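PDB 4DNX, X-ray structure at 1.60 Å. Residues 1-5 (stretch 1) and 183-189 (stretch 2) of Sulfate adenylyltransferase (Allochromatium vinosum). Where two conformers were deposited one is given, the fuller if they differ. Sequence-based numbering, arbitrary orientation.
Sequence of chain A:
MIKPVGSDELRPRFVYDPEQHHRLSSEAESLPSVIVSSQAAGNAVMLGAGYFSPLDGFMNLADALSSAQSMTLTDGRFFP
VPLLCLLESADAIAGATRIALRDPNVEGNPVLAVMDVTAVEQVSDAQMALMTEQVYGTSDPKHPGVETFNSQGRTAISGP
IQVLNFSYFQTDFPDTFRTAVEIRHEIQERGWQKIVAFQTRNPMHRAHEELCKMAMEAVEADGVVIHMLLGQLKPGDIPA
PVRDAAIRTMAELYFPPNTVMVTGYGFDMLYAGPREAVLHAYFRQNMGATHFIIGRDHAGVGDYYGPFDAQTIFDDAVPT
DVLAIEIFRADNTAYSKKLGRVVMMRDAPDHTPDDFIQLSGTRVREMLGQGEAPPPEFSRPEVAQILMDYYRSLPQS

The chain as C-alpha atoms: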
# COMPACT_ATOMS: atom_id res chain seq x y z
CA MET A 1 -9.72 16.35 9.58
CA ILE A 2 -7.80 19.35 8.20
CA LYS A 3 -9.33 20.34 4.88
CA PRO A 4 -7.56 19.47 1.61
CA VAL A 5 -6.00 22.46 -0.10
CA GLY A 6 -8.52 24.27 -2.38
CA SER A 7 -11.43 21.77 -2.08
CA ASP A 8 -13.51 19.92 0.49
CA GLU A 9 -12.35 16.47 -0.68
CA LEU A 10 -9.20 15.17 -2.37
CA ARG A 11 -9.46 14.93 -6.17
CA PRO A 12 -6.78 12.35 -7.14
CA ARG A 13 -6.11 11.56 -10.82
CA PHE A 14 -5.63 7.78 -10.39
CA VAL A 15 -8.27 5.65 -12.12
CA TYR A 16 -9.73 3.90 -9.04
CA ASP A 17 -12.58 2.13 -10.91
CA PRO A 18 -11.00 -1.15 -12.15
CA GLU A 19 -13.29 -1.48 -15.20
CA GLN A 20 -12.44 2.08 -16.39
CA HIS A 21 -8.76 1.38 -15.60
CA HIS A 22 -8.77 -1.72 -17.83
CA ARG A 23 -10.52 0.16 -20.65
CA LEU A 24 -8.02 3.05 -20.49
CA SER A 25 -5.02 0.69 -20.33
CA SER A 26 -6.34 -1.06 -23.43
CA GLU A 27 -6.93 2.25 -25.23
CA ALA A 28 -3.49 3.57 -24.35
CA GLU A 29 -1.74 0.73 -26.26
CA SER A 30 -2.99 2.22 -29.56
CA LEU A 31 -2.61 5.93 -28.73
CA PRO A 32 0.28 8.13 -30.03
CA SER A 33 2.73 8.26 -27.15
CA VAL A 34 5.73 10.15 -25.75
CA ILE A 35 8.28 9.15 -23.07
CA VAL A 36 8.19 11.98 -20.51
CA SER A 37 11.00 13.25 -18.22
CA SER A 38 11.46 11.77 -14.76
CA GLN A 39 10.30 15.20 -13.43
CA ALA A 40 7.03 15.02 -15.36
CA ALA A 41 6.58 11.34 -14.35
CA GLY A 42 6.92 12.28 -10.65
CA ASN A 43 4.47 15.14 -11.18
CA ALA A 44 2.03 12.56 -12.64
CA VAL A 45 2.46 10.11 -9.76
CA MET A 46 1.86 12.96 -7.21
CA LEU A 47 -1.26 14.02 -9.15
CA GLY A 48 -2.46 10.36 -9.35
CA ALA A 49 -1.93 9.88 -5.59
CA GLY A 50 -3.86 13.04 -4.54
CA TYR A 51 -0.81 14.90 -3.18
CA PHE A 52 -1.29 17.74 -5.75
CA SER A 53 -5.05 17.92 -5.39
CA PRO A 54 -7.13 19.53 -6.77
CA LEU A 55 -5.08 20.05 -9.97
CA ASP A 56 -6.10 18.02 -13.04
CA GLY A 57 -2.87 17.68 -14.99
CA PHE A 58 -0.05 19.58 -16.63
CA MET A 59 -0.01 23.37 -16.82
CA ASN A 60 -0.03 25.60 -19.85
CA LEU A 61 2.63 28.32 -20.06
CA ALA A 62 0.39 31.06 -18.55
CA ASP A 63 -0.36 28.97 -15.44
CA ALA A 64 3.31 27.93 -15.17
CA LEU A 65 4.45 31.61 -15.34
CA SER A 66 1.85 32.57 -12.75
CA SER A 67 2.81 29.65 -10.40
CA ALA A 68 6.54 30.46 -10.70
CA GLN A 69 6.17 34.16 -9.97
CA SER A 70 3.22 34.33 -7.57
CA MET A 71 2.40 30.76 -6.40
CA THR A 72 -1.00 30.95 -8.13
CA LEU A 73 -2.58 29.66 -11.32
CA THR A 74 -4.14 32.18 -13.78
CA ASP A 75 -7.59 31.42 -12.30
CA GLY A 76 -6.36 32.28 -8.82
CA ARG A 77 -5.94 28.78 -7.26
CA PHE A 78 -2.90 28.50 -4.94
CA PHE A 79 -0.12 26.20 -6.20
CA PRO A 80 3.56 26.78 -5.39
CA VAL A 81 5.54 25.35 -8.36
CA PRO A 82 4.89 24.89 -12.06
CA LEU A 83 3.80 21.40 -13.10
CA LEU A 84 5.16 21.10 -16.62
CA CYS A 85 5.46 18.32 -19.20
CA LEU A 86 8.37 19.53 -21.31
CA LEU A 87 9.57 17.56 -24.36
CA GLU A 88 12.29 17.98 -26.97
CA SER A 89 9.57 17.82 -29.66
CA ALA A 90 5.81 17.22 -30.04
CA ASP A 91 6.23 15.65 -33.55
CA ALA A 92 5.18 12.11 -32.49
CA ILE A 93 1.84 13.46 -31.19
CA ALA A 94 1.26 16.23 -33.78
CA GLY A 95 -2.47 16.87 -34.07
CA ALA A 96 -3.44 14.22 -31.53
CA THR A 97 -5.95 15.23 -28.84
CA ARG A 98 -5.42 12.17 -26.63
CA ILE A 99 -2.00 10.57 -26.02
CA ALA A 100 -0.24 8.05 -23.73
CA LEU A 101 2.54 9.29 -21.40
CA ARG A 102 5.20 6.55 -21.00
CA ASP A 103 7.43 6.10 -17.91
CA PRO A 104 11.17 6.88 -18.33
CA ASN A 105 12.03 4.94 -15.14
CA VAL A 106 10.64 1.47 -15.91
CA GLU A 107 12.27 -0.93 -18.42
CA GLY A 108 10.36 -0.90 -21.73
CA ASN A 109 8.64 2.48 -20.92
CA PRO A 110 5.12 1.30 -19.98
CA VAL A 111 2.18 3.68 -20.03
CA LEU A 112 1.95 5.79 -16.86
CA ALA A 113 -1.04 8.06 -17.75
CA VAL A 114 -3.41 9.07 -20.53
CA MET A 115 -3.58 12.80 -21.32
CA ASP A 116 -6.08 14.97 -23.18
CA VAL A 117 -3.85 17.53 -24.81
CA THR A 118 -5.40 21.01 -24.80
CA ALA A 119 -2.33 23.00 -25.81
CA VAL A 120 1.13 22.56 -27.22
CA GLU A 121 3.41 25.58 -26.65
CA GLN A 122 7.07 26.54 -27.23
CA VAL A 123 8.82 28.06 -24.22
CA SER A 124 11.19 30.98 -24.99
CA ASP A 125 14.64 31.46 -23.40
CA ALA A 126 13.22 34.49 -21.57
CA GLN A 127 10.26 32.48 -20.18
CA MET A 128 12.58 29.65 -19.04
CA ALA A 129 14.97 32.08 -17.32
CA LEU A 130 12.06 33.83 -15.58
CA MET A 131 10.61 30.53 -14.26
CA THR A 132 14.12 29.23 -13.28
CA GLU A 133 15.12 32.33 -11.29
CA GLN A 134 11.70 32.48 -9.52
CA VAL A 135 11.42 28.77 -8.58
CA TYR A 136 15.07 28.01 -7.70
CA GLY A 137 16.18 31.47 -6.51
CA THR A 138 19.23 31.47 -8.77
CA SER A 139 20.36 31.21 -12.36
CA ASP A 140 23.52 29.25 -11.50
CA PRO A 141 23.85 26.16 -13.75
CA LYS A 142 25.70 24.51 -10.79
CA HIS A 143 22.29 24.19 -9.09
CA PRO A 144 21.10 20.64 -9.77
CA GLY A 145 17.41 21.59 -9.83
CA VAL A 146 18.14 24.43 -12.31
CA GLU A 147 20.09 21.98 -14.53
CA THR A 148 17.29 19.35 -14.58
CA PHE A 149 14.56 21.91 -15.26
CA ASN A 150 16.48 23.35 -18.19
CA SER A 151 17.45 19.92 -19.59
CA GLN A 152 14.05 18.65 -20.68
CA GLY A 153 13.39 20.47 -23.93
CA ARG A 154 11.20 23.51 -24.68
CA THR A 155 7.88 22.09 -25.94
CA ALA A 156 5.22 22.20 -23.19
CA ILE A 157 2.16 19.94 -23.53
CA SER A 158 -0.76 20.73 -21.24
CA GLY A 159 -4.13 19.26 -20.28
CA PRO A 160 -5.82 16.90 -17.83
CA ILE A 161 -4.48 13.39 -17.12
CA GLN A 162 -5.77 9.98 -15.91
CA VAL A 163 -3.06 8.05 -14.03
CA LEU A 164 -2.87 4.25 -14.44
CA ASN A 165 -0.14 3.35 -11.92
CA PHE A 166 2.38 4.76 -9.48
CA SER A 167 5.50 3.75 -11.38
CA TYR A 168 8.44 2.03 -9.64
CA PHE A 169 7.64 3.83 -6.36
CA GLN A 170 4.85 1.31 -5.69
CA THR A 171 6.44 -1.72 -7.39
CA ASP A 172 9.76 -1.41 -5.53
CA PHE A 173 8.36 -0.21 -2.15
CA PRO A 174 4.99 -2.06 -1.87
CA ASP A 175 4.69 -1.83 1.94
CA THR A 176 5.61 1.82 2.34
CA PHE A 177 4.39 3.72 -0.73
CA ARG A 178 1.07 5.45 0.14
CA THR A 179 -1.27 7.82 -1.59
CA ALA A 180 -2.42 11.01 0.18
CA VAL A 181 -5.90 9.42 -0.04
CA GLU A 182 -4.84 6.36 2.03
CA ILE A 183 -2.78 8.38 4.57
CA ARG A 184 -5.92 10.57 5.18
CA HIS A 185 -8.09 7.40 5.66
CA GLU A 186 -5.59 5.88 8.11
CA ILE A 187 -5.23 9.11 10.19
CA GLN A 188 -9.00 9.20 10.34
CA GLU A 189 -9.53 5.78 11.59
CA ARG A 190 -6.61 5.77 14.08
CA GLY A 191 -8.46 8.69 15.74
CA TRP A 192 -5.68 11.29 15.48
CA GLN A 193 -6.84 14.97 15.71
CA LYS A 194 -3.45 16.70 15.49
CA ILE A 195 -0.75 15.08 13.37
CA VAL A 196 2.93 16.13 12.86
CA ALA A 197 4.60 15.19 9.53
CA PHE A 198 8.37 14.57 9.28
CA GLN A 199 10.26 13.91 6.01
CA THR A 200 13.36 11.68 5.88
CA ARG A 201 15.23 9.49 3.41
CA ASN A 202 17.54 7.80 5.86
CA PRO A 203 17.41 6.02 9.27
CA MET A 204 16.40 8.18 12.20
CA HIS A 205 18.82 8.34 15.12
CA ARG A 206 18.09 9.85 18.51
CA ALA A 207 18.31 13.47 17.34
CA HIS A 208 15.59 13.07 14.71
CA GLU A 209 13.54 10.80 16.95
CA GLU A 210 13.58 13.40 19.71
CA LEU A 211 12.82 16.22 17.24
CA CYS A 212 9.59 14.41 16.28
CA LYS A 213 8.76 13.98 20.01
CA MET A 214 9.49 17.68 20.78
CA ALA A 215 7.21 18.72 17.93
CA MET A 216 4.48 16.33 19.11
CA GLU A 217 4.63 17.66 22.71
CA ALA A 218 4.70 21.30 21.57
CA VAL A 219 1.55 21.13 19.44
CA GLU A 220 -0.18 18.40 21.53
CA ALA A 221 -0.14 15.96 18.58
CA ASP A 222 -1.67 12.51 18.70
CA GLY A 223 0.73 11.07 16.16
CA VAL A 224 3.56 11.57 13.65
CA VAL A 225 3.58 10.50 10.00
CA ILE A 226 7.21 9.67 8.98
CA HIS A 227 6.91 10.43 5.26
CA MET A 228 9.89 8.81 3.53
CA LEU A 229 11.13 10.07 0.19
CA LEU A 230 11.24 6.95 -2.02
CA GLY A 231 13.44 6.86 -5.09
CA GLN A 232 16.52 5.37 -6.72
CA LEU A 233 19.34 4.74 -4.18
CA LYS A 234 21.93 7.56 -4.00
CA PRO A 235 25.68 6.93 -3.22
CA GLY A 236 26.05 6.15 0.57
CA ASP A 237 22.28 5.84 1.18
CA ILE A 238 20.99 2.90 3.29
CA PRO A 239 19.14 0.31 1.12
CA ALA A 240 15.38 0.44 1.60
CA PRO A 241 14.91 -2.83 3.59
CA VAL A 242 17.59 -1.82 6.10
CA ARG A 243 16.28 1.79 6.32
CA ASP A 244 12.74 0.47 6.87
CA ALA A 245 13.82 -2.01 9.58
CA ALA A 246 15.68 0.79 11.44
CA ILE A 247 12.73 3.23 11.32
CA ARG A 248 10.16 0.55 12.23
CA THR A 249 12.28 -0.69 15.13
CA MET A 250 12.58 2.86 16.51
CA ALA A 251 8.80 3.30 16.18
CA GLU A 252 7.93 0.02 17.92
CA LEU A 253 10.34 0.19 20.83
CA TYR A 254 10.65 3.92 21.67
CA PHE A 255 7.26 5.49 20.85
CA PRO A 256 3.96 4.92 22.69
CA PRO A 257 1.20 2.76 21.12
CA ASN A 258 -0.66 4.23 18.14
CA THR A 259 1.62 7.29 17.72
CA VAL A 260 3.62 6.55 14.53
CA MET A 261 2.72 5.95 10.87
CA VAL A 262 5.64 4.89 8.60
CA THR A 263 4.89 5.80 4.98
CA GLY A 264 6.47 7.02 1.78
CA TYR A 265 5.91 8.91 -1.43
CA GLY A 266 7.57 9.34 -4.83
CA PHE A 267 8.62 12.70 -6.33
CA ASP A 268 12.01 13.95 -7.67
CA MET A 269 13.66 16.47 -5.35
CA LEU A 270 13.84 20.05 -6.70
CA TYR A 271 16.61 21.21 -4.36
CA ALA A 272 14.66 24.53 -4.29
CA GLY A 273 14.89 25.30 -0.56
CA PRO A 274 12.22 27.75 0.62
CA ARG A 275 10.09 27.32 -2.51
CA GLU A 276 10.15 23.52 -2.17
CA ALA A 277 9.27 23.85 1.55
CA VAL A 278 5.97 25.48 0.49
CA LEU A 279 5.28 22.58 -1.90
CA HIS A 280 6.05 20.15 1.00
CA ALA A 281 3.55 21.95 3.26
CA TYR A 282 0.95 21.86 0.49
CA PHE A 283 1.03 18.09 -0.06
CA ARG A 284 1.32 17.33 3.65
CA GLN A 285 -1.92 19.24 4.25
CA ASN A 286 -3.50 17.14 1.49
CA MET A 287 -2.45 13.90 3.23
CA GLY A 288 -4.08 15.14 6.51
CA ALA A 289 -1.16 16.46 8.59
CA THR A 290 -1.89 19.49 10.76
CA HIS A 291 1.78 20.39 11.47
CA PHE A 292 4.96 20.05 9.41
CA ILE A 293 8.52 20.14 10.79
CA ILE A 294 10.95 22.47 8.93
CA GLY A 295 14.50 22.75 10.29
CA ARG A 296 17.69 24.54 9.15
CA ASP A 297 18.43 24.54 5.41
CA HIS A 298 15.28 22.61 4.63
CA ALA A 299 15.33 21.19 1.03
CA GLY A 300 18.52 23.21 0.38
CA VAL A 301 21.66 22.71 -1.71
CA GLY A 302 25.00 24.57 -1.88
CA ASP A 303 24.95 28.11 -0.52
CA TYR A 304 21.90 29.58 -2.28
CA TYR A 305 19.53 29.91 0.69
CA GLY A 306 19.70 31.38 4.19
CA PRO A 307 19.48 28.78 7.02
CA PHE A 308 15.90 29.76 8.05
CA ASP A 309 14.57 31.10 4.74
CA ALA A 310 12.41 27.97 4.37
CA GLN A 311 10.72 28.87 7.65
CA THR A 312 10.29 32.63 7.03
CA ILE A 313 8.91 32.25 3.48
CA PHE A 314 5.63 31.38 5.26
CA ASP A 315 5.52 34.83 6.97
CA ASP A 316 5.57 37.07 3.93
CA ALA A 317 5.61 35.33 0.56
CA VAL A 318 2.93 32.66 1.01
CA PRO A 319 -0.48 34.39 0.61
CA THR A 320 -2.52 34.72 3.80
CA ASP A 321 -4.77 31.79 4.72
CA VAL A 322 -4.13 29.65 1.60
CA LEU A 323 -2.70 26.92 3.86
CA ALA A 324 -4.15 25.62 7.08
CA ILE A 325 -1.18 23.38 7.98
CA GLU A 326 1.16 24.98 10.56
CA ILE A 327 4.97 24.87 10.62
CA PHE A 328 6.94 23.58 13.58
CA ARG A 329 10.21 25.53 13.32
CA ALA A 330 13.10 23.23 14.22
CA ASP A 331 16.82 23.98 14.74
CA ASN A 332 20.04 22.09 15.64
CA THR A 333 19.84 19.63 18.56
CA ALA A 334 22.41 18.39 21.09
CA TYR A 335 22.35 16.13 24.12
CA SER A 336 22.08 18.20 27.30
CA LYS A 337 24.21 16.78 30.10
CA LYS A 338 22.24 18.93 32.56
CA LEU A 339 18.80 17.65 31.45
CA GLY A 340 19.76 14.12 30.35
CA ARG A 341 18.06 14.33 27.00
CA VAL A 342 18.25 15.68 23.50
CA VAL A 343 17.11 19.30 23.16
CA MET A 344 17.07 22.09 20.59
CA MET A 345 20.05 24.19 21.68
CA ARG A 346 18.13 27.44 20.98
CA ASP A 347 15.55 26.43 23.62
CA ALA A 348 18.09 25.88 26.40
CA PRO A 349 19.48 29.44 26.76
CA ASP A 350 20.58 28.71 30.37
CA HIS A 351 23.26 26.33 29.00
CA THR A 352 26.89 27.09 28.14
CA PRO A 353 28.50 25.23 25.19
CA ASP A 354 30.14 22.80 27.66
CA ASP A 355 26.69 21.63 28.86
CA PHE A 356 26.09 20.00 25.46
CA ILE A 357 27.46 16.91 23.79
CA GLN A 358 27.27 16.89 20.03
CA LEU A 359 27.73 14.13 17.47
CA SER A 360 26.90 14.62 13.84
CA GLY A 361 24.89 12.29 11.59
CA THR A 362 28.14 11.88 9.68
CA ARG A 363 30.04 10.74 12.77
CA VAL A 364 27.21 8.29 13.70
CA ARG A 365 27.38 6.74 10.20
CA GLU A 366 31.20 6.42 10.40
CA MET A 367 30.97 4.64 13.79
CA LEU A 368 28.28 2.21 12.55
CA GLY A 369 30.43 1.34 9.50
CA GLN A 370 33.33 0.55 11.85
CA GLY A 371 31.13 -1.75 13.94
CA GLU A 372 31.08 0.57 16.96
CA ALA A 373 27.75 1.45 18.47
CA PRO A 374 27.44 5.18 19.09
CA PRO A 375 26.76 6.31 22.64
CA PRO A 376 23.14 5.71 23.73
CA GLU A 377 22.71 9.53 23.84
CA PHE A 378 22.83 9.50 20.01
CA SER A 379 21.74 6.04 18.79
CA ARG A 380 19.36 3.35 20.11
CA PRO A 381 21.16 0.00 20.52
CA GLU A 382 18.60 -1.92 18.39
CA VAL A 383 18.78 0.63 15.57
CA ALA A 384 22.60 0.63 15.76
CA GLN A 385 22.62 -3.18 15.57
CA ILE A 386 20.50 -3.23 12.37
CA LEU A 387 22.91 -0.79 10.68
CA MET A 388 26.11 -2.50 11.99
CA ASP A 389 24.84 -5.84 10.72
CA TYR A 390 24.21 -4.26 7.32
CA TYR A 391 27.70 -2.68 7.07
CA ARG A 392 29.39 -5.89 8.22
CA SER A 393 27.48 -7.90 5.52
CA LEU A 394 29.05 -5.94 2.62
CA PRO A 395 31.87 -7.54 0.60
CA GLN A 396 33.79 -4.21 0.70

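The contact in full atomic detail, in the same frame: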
# COMPACT_ATOMS: atom_id res chain seq x y z
N MET A 1 -10.98 16.43 10.37
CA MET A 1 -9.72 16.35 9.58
C MET A 1 -9.45 17.73 8.97
O MET A 1 -10.39 18.46 8.66
CB MET A 1 -9.86 15.26 8.50
CG MET A 1 -8.59 14.95 7.66
SD MET A 1 -7.92 13.28 7.93
CE MET A 1 -8.36 13.12 9.64
N ILE A 2 -8.18 18.11 8.87
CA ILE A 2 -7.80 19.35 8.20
C ILE A 2 -8.30 19.27 6.76
O ILE A 2 -8.25 18.19 6.12
CB ILE A 2 -6.27 19.57 8.25
CG1 ILE A 2 -5.89 20.98 7.80
CG2 ILE A 2 -5.49 18.46 7.43
CD1 ILE A 2 -4.48 21.41 8.22
N LYS A 3 -8.81 20.39 6.25
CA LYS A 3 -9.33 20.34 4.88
C LYS A 3 -8.22 20.16 3.84
O LYS A 3 -7.09 20.60 4.07
CB LYS A 3 -10.20 21.58 4.58
CG LYS A 3 -9.41 22.89 4.49
CD LYS A 3 -10.32 24.10 4.17
CE LYS A 3 -11.12 23.93 2.84
NZ LYS A 3 -10.33 23.66 1.57
N PRO A 4 -8.52 19.51 2.71
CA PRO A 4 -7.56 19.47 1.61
C PRO A 4 -7.34 20.90 1.10
O PRO A 4 -8.16 21.81 1.34
CB PRO A 4 -8.28 18.63 0.53
CG PRO A 4 -9.38 17.86 1.29
CD PRO A 4 -9.77 18.76 2.42
N VAL A 5 -6.25 21.11 0.36
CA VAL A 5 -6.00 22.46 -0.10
C VAL A 5 -6.90 22.77 -1.30
O VAL A 5 -6.86 22.05 -2.26
CB VAL A 5 -4.50 22.67 -0.50
CG1 VAL A 5 -4.27 24.16 -0.81
CG2 VAL A 5 -3.58 22.23 0.66
N ILE A 183 -3.31 7.80 3.30
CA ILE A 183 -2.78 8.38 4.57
C ILE A 183 -3.93 9.10 5.31
O ILE A 183 -4.12 8.89 6.54
CB ILE A 183 -1.62 9.30 4.29
CG1 ILE A 183 -0.42 8.46 3.86
CG2 ILE A 183 -1.27 10.12 5.49
CD1 ILE A 183 0.83 9.27 3.39
N ARG A 184 -4.74 9.90 4.57
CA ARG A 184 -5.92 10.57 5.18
C ARG A 184 -6.90 9.55 5.81
O ARG A 184 -7.38 9.76 6.94
CB ARG A 184 -6.60 11.49 4.10
CG ARG A 184 -7.75 12.43 4.50
CD ARG A 184 -7.95 13.42 3.30
NE ARG A 184 -7.11 14.64 3.38
CZ ARG A 184 -7.47 15.73 4.06
NH1 ARG A 184 -8.63 15.75 4.77
NH2 ARG A 184 -6.67 16.78 4.13
N HIS A 185 -7.18 8.43 5.12
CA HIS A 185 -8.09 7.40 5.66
C HIS A 185 -7.54 6.82 6.96
O HIS A 185 -8.30 6.69 7.93
CB HIS A 185 -8.23 6.26 4.65
CG HIS A 185 -9.09 6.59 3.48
ND1 HIS A 185 -8.90 6.03 2.22
CD2 HIS A 185 -10.13 7.45 3.34
CE1 HIS A 185 -9.79 6.51 1.39
NE2 HIS A 185 -10.56 7.36 2.04
N GLU A 186 -6.25 6.47 6.94
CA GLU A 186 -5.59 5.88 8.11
C GLU A 186 -5.51 6.83 9.31
O GLU A 186 -5.74 6.39 10.45
CB GLU A 186 -4.21 5.34 7.76
CG GLU A 186 -3.42 4.80 8.94
CD GLU A 186 -2.35 3.79 8.55
OE1 GLU A 186 -1.81 3.16 9.49
OE2 GLU A 186 -2.06 3.62 7.32
N ILE A 187 -5.19 8.11 9.08
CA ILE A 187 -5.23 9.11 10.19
C ILE A 187 -6.62 9.12 10.80
O ILE A 187 -6.81 9.15 12.04
CB ILE A 187 -4.85 10.53 9.69
CG1 ILE A 187 -3.34 10.57 9.41
CG2 ILE A 187 -5.27 11.59 10.71
CD1 ILE A 187 -2.87 11.82 8.63
N GLN A 188 -7.62 9.06 9.92
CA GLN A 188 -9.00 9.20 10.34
C GLN A 188 -9.37 8.09 11.26
O GLN A 188 -9.93 8.31 12.37
CB GLN A 188 -9.91 9.11 9.12
CG GLN A 188 -10.29 10.42 8.64
CD GLN A 188 -11.65 10.80 9.12
OE1 GLN A 188 -12.05 10.46 10.24
NE2 GLN A 188 -12.39 11.51 8.27
N GLU A 189 -9.05 6.89 10.85
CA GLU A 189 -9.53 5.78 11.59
C GLU A 189 -8.76 5.60 12.90
O GLU A 189 -9.38 5.24 13.92
CB GLU A 189 -9.54 4.51 10.75
CG GLU A 189 -10.49 3.45 11.32
CD GLU A 189 -9.92 2.85 12.59
OE1 GLU A 189 -8.66 2.77 12.61
OE2 GLU A 189 -10.66 2.52 13.55

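How does the first residue, M1, meet the helix? Its CA-to-CB bond points toward the helix, and the side chain reaches two successive residues there: M1 CE lies 3.6 Å from I187 CG2, an apolar contact, and 3.5 Å from Q188 CG. Nearer its own backbone, M1 CG comes within 3.0 Å of R184 NH1, a tight approach oblique to the guanidinium. M1 gives up more area to the contact than any other residue of either stretch.

What does I2 offer, with its CA-to-CB bond sideways and the end of its side chain leading off? It offers its carbonyl. I2 O sits at the guanidinium edge, near its plane, and accepts two hydrogen bonds, from R184 NH1 at 2.8 Å and R184 NH2 at 2.9 Å. The N-H...O angles, 145° and 141°, are bent, as expected when one oxygen is shared between two nitrogens.

Does K3 take part? Barely: its CA-to-CB bond points away, and K3 NZ instead hydrogen-bonds P4 O at 2.9 Å within its own stretch.

How does P4 complete the surroundings of R184? Its ring covers one face of the guanidinium, with P4 CG 4.0 Å from R184 CZ. R184 thus uses its edge for polar bonding and a face for packing, its side chain, t at chi1 and chi2 and then turned at chi3 (m, -89°), carrying the group from the helix to the loop. V5 makes no contact.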